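Local coordinates for protein cellulase (PDB 5E09) that probably hydrolyses internal beta-1,4-glucosidic bonds of cellulose as a halophilic, trimodular endoglucanase that carries a family 46 carbohydrate-binding module, at residues 110-115 against 151-156. Numbering follows the deposited sequence.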
# COMPACT_ATOMS: atom_id res chain seq x y z
N ILE A 110 -18.62 7.06 -14.81
CA ILE A 110 -19.05 5.70 -15.13
C ILE A 110 -20.06 5.28 -14.06
O ILE A 110 -21.05 4.60 -14.32
CB ILE A 110 -17.87 4.71 -15.15
CG1 ILE A 110 -16.81 5.16 -16.15
CG2 ILE A 110 -18.36 3.31 -15.48
CD1 ILE A 110 -15.62 4.24 -16.23
N TYR A 111 -19.75 5.73 -12.85
CA TYR A 111 -20.52 5.53 -11.62
C TYR A 111 -22.03 5.78 -11.76
O TYR A 111 -22.83 5.22 -11.02
CB TYR A 111 -19.91 6.45 -10.56
CG TYR A 111 -20.59 6.55 -9.22
CD1 TYR A 111 -20.28 5.68 -8.19
CD2 TYR A 111 -21.49 7.58 -8.96
CE1 TYR A 111 -20.87 5.79 -6.94
CE2 TYR A 111 -22.09 7.70 -7.72
CZ TYR A 111 -21.78 6.80 -6.71
OH TYR A 111 -22.37 6.91 -5.48
N ASN A 112 -22.40 6.62 -12.72
CA ASN A 112 -23.75 7.14 -12.84
C ASN A 112 -24.60 6.45 -13.90
O ASN A 112 -25.38 7.10 -14.59
CB ASN A 112 -23.69 8.64 -13.15
CG ASN A 112 -23.88 9.49 -11.93
OD1 ASN A 112 -24.99 9.96 -11.66
ND2 ASN A 112 -22.81 9.69 -11.17
N MSE A 113 -24.46 5.15 -14.02
CA MSE A 113 -25.06 4.46 -15.15
C MSE A 113 -26.55 4.22 -14.99
O MSE A 113 -27.30 4.28 -15.96
CB MSE A 113 -24.35 3.13 -15.38
CG MSE A 113 -24.25 2.80 -16.82
SE MSE A 113 -23.17 1.24 -17.03
CE MSE A 113 -23.22 1.13 -18.96
N GLU A 114 -26.97 3.93 -13.76
CA GLU A 114 -28.38 3.72 -13.45
C GLU A 114 -29.25 4.88 -13.95
O GLU A 114 -30.35 4.66 -14.47
CB GLU A 114 -28.56 3.54 -11.94
CG GLU A 114 -29.96 3.15 -11.52
CD GLU A 114 -30.03 2.78 -10.04
OE1 GLU A 114 -28.98 2.78 -9.38
OE2 GLU A 114 -31.14 2.48 -9.55
N HIS A 115 -28.75 6.10 -13.81
CA HIS A 115 -29.55 7.28 -14.08
C HIS A 115 -29.04 8.08 -15.28
O HIS A 115 -29.43 9.23 -15.47
CB HIS A 115 -29.59 8.17 -12.84
CG HIS A 115 -30.15 7.49 -11.64
ND1 HIS A 115 -31.26 6.66 -11.70
CD2 HIS A 115 -29.76 7.48 -10.34
CE1 HIS A 115 -31.52 6.19 -10.50
NE2 HIS A 115 -30.63 6.67 -9.65
N ARG A 151 -17.59 1.05 -9.44
CA ARG A 151 -18.57 1.27 -8.39
C ARG A 151 -19.75 2.03 -8.99
O ARG A 151 -19.58 2.75 -9.97
CB ARG A 151 -17.94 2.04 -7.22
CG ARG A 151 -18.70 1.97 -5.91
CD ARG A 151 -18.09 2.90 -4.86
NE ARG A 151 -16.76 3.34 -5.26
CZ ARG A 151 -16.42 4.61 -5.46
NH1 ARG A 151 -17.31 5.58 -5.26
NH2 ARG A 151 -15.18 4.91 -5.84
N PHE A 152 -20.94 1.87 -8.44
CA PHE A 152 -22.10 2.56 -8.99
C PHE A 152 -22.94 3.19 -7.90
O PHE A 152 -22.79 2.86 -6.73
CB PHE A 152 -22.94 1.61 -9.84
CG PHE A 152 -22.17 0.96 -10.94
CD1 PHE A 152 -21.99 1.61 -12.15
CD2 PHE A 152 -21.59 -0.28 -10.77
CE1 PHE A 152 -21.27 1.02 -13.17
CE2 PHE A 152 -20.87 -0.88 -11.78
CZ PHE A 152 -20.71 -0.22 -12.99
N THR A 153 -23.82 4.10 -8.32
CA THR A 153 -24.64 4.90 -7.42
C THR A 153 -25.40 4.03 -6.44
O THR A 153 -26.12 3.11 -6.82
CB THR A 153 -25.65 5.77 -8.18
OG1 THR A 153 -25.01 6.40 -9.29
CG2 THR A 153 -26.23 6.83 -7.25
N ARG A 154 -25.22 4.36 -5.17
CA ARG A 154 -25.77 3.58 -4.07
C ARG A 154 -27.20 3.99 -3.72
O ARG A 154 -27.50 5.18 -3.61
CB ARG A 154 -24.83 3.71 -2.88
CG ARG A 154 -25.45 3.82 -1.50
CD ARG A 154 -24.30 4.06 -0.53
NE ARG A 154 -24.69 4.05 0.87
CZ ARG A 154 -23.84 3.81 1.86
NH1 ARG A 154 -22.56 3.55 1.58
NH2 ARG A 154 -24.25 3.82 3.12
N ASP A 155 -28.08 3.00 -3.57
CA ASP A 155 -29.46 3.22 -3.13
C ASP A 155 -29.72 2.38 -1.89
O ASP A 155 -30.03 2.91 -0.83
CB ASP A 155 -30.47 2.84 -4.23
CG ASP A 155 -30.21 3.56 -5.54
OD1 ASP A 155 -29.53 4.61 -5.52
OD2 ASP A 155 -30.69 3.08 -6.58
N TRP A 156 -29.57 1.06 -2.04
CA TRP A 156 -29.78 0.11 -0.95
C TRP A 156 -28.47 -0.51 -0.48
O TRP A 156 -28.33 -1.74 -0.38
CB TRP A 156 -30.73 -0.99 -1.40
CG TRP A 156 -31.03 -1.98 -0.35
CD1 TRP A 156 -32.02 -1.91 0.59
CD2 TRP A 156 -30.35 -3.21 -0.13
NE1 TRP A 156 -31.99 -3.02 1.39
CE2 TRP A 156 -30.97 -3.84 0.96
CE3 TRP A 156 -29.27 -3.84 -0.75
CZ2 TRP A 156 -30.55 -5.06 1.44
CZ3 TRP A 156 -28.85 -5.05 -0.27
CH2 TRP A 156 -29.49 -5.65 0.82
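One face of the Tyr111 ring lies flat against the backbone of Phe152 and Thr153: Thr153 N stands 3.6 Å above the ring plane, over the centre of Tyr111, while Phe152 C faces CE1 and Thr153 CA faces CZ of the same ring. Asn112 ND2 lies in plane at the edge of this ring. With CG anti to the backbone N (chi1 174°), Tyr111 starts its ring beside its own carbonyl carbon, and the side chain crosses that of Thr153 at about a right angle. The guanidinium of Arg151 approaches obliquely, NH1 coming 3.9 Å from Tyr111 CE1. The Phe152 ring turns its edge to two carbonyl oxygens, with CE1 3.8 Å from Ile110 O and CD1 near Tyr111 O; Met113, a selenomethionine, adds an oblique Met-aromatic contact, SE 5.4 Å from the centroid of the Phe152 ring. Phe166 meets the Phe152 ring edge-to-face.

Thr153 grips Tyr111 O twice. Its backbone N donates at 3.1 Å to Tyr111 O, close to the carbonyl plane, and Thr153 OG1 donates at 3.0 Å to Tyr111 O from above that plane. OG1 sits beside its own backbone N (chi1 -45°), which lets both donors converge on one acceptor. At the solvent-accessible side, Glu114 and Asp155 meet tip to tip without a hydrogen bond, Glu114 OE2 3.1 Å from Asp155 OD2, with carboxylate planes 48° apart; this proximity may raise the pKa of one of them. Thr153 O is hydrogen-bonded to His163 NE2 of helix 161-181.

The contact joins the connection after barrel strand 97-100, beyond the short helix 105-110, to the loop after strand 142-145, at the C-terminal strand ends, the side where the (beta/alpha)8 barrels of glycoside hydrolase family 5 carry their substrate cleft.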